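Local coordinates for cupin 2, conserved barrel domain protein (Shewanella frigidimarina, PDB 2PFW), which is of unknown function but has a cupin barrel resembling KdgF proteins, some of which act on unsaturated uronates from pectin and alginate, at residues R25-L28 / L34-V37. Residues are numbered along the deposited sequence; the frame is centred on the assembly and turned at random.
Sequences RQML and LMAV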
ATOM      1  N   ARG A  25      -8.955  -8.797   8.007  1.00 26.40           N
ATOM      2  CA  ARG A  25      -8.163  -7.572   7.899  1.00 25.82           C
ATOM      3  C   ARG A  25      -6.903  -7.645   8.762  1.00 20.43           C
ATOM      4  O   ARG A  25      -6.972  -8.094   9.907  1.00 21.88           O
ATOM      5  CB  ARG A  25      -8.992  -6.350   8.306  1.00 26.56           C
ATOM      6  CG  ARG A  25      -8.280  -5.019   8.139  1.00 26.40           C
ATOM      7  CD  ARG A  25      -9.236  -3.839   8.262  1.00 28.04           C
ATOM      8  NE  ARG A  25      -9.770  -3.742   9.611  1.00 32.10           N
ATOM      9  CZ  ARG A  25     -10.971  -3.360  10.002  1.00 30.84           C
ATOM     10  NH1 ARG A  25     -11.902  -2.989   9.137  1.00 34.60           N
ATOM     11  NH2 ARG A  25     -11.263  -3.345  11.300  1.00 34.17           N
ATOM     12  N   GLN A  26      -5.780  -7.201   8.207  1.00 22.35           N
ATOM     13  CA  GLN A  26      -4.540  -7.102   8.968  1.00 21.97           C
ATOM     14  C   GLN A  26      -3.910  -5.717   8.844  1.00 15.27           C
ATOM     15  O   GLN A  26      -3.697  -5.214   7.743  1.00 18.88           O
ATOM     16  CB  GLN A  26      -3.521  -8.145   8.513  1.00 24.97           C
ATOM     17  CG  GLN A  26      -2.304  -8.259   9.427  1.00 23.31           C
ATOM     18  CD  GLN A  26      -1.256  -9.170   8.818  1.00 19.34           C
ATOM     19  OE1 GLN A  26      -0.859  -8.945   7.677  1.00 20.76           O
ATOM     20  NE2 GLN A  26      -0.827 -10.174   9.569  1.00 28.37           N
HETATM   21  N   MSE A  27      -3.605  -5.110   9.984  1.00 23.87           N
HETATM   22  CA  MSE A  27      -2.877  -3.842  10.006  1.00 23.08           C
HETATM   23  C   MSE A  27      -1.454  -3.985   9.496  1.00 20.18           C
HETATM   24  O   MSE A  27      -0.783  -4.822  10.014  1.00 20.83           O
HETATM   25  CB  MSE A  27      -2.871  -3.269  11.437  1.00 23.48           C
HETATM   26  CG  MSE A  27      -2.303  -1.842  11.498  1.00 23.70           C
HETATM   27 SE   MSE A  27      -3.348  -0.552  10.438  1.00 32.37          SE
HETATM   28  CE  MSE A  27      -4.975  -0.994  11.256  1.00 16.58           C
ATOM     29  N   LEU A  28      -1.060  -3.183   8.519  1.00 21.77           N
ATOM     30  CA  LEU A  28       0.320  -3.173   8.049  1.00 22.58           C
ATOM     31  C   LEU A  28       1.124  -2.041   8.687  1.00 26.73           C
ATOM     32  O   LEU A  28       2.331  -2.160   8.903  1.00 24.09           O
ATOM     33  CB  LEU A  28       0.372  -3.023   6.530  1.00 20.40           C
ATOM     34  CG  LEU A  28      -0.381  -4.109   5.748  1.00 20.60           C
ATOM     35  CD1 LEU A  28      -0.269  -3.861   4.258  1.00 18.37           C
ATOM     36  CD2 LEU A  28       0.143  -5.484   6.124  1.00 24.33           C
ATOM     37  N   LEU A  34      -1.931   8.419   7.994  1.00 23.35           N
ATOM     38  CA  LEU A  34      -1.642   7.417   6.966  1.00 21.60           C
ATOM     39  C   LEU A  34      -1.884   6.022   7.518  1.00 19.16           C
ATOM     40  O   LEU A  34      -1.583   5.761   8.683  1.00 21.14           O
ATOM     41  CB  LEU A  34      -0.208   7.529   6.450  1.00 24.51           C
ATOM     42  CG  LEU A  34       0.193   6.541   5.352  1.00 24.46           C
ATOM     43  CD1 LEU A  34      -0.587   6.804   4.070  1.00 21.27           C
ATOM     44  CD2 LEU A  34       1.687   6.610   5.068  1.00 18.71           C
HETATM   45  N   MSE A  35      -2.438   5.121   6.709  1.00 22.19           N
HETATM   46  CA  MSE A  35      -2.796   3.798   7.230  1.00 17.80           C
HETATM   47  C   MSE A  35      -2.936   2.759   6.121  1.00 22.80           C
HETATM   48  O   MSE A  35      -3.575   3.042   5.160  1.00 23.45           O
HETATM   49  CB  MSE A  35      -4.078   3.863   8.063  1.00 22.51           C
HETATM   50  CG  MSE A  35      -4.732   2.514   8.355  1.00 22.74           C
HETATM   51 SE   MSE A  35      -6.313   2.568   9.504  1.00 32.32          SE
HETATM   52  CE  MSE A  35      -5.435   2.269  11.122  1.00 28.21           C
ATOM     53  N   ALA A  36      -2.319   1.599   6.320  1.00 21.81           N
ATOM     54  CA  ALA A  36      -2.345   0.533   5.326  1.00 18.51           C
ATOM     55  C   ALA A  36      -2.769  -0.779   5.978  1.00 22.31           C
ATOM     56  O   ALA A  36      -2.221  -1.178   7.010  1.00 20.38           O
ATOM     57  CB  ALA A  36      -0.992   0.389   4.660  1.00 26.36           C
ATOM     58  N   VAL A  37      -3.754  -1.450   5.384  1.00 19.94           N
ATOM     59  CA  VAL A  37      -4.178  -2.748   5.900  1.00 19.34           C
ATOM     60  C   VAL A  37      -4.143  -3.787   4.768  1.00 18.52           C
ATOM     61  O   VAL A  37      -4.066  -3.408   3.600  1.00 18.62           O
ATOM     62  CB  VAL A  37      -5.582  -2.734   6.521  1.00 23.57           C
ATOM     63  CG1 VAL A  37      -5.663  -1.694   7.626  1.00 26.38           C
ATOM     64  CG2 VAL A  37      -6.636  -2.484   5.449  1.00 19.32           C
TER
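The carbonyl oxygen of Ala36 receives the backbone N-H of Leu28 at 2.8 Å (Leu28 N to Ala36 O), a fairly straight bond with an angle of 154° at the hydrogen. Beside it Met27 and Val37 form an antiparallel non-hydrogen-bonded pair, their CA atoms 4.4 Å apart, and Val37 CA makes a C-H...O contact of 3.1 Å with Gln26 O.

Arg25, Met27, Met35 and Val37 put their side chains on one face. Met27 starts with CG anti to its backbone N (chi1 -172°), then bends at both chi2 and chi3; this brings the selenium near the partner backbone, with SE 3.7 Å from Ala36 O, and turns the methyl toward Met35 CE and Val37 CG1. The side chains of Met27 and Met35, both present as selenomethionine, cross at about a right angle and touch through their terminal methyls, CE to CE 3.3 Å, closer than usual for two carbons. Val37 CG1 packs on Met27 CE at 3.8 Å, while its CB and CG2 meet the aliphatic part of Arg25, CG lying 3.9 Å from Val37 CB. Beyond that, the guanidinium group of Arg25 makes a cation-pi contact with Phe111, which also packs on Met35.

On the other face Leu28 CB meets Ala36 CB at 4.1 Å. Gln26 points to this side, its NE2 held by the carbonyls of Gly11 and Thr14.

The contact lies within the hairpin of strands 23-31 and 34-41, part of the larger sheet of the cupin barrel. Strand 98-105 flanks 34-41 on its other edge, and Tyr59 and Val57 of the second subunit pack against Leu28 and Ala36.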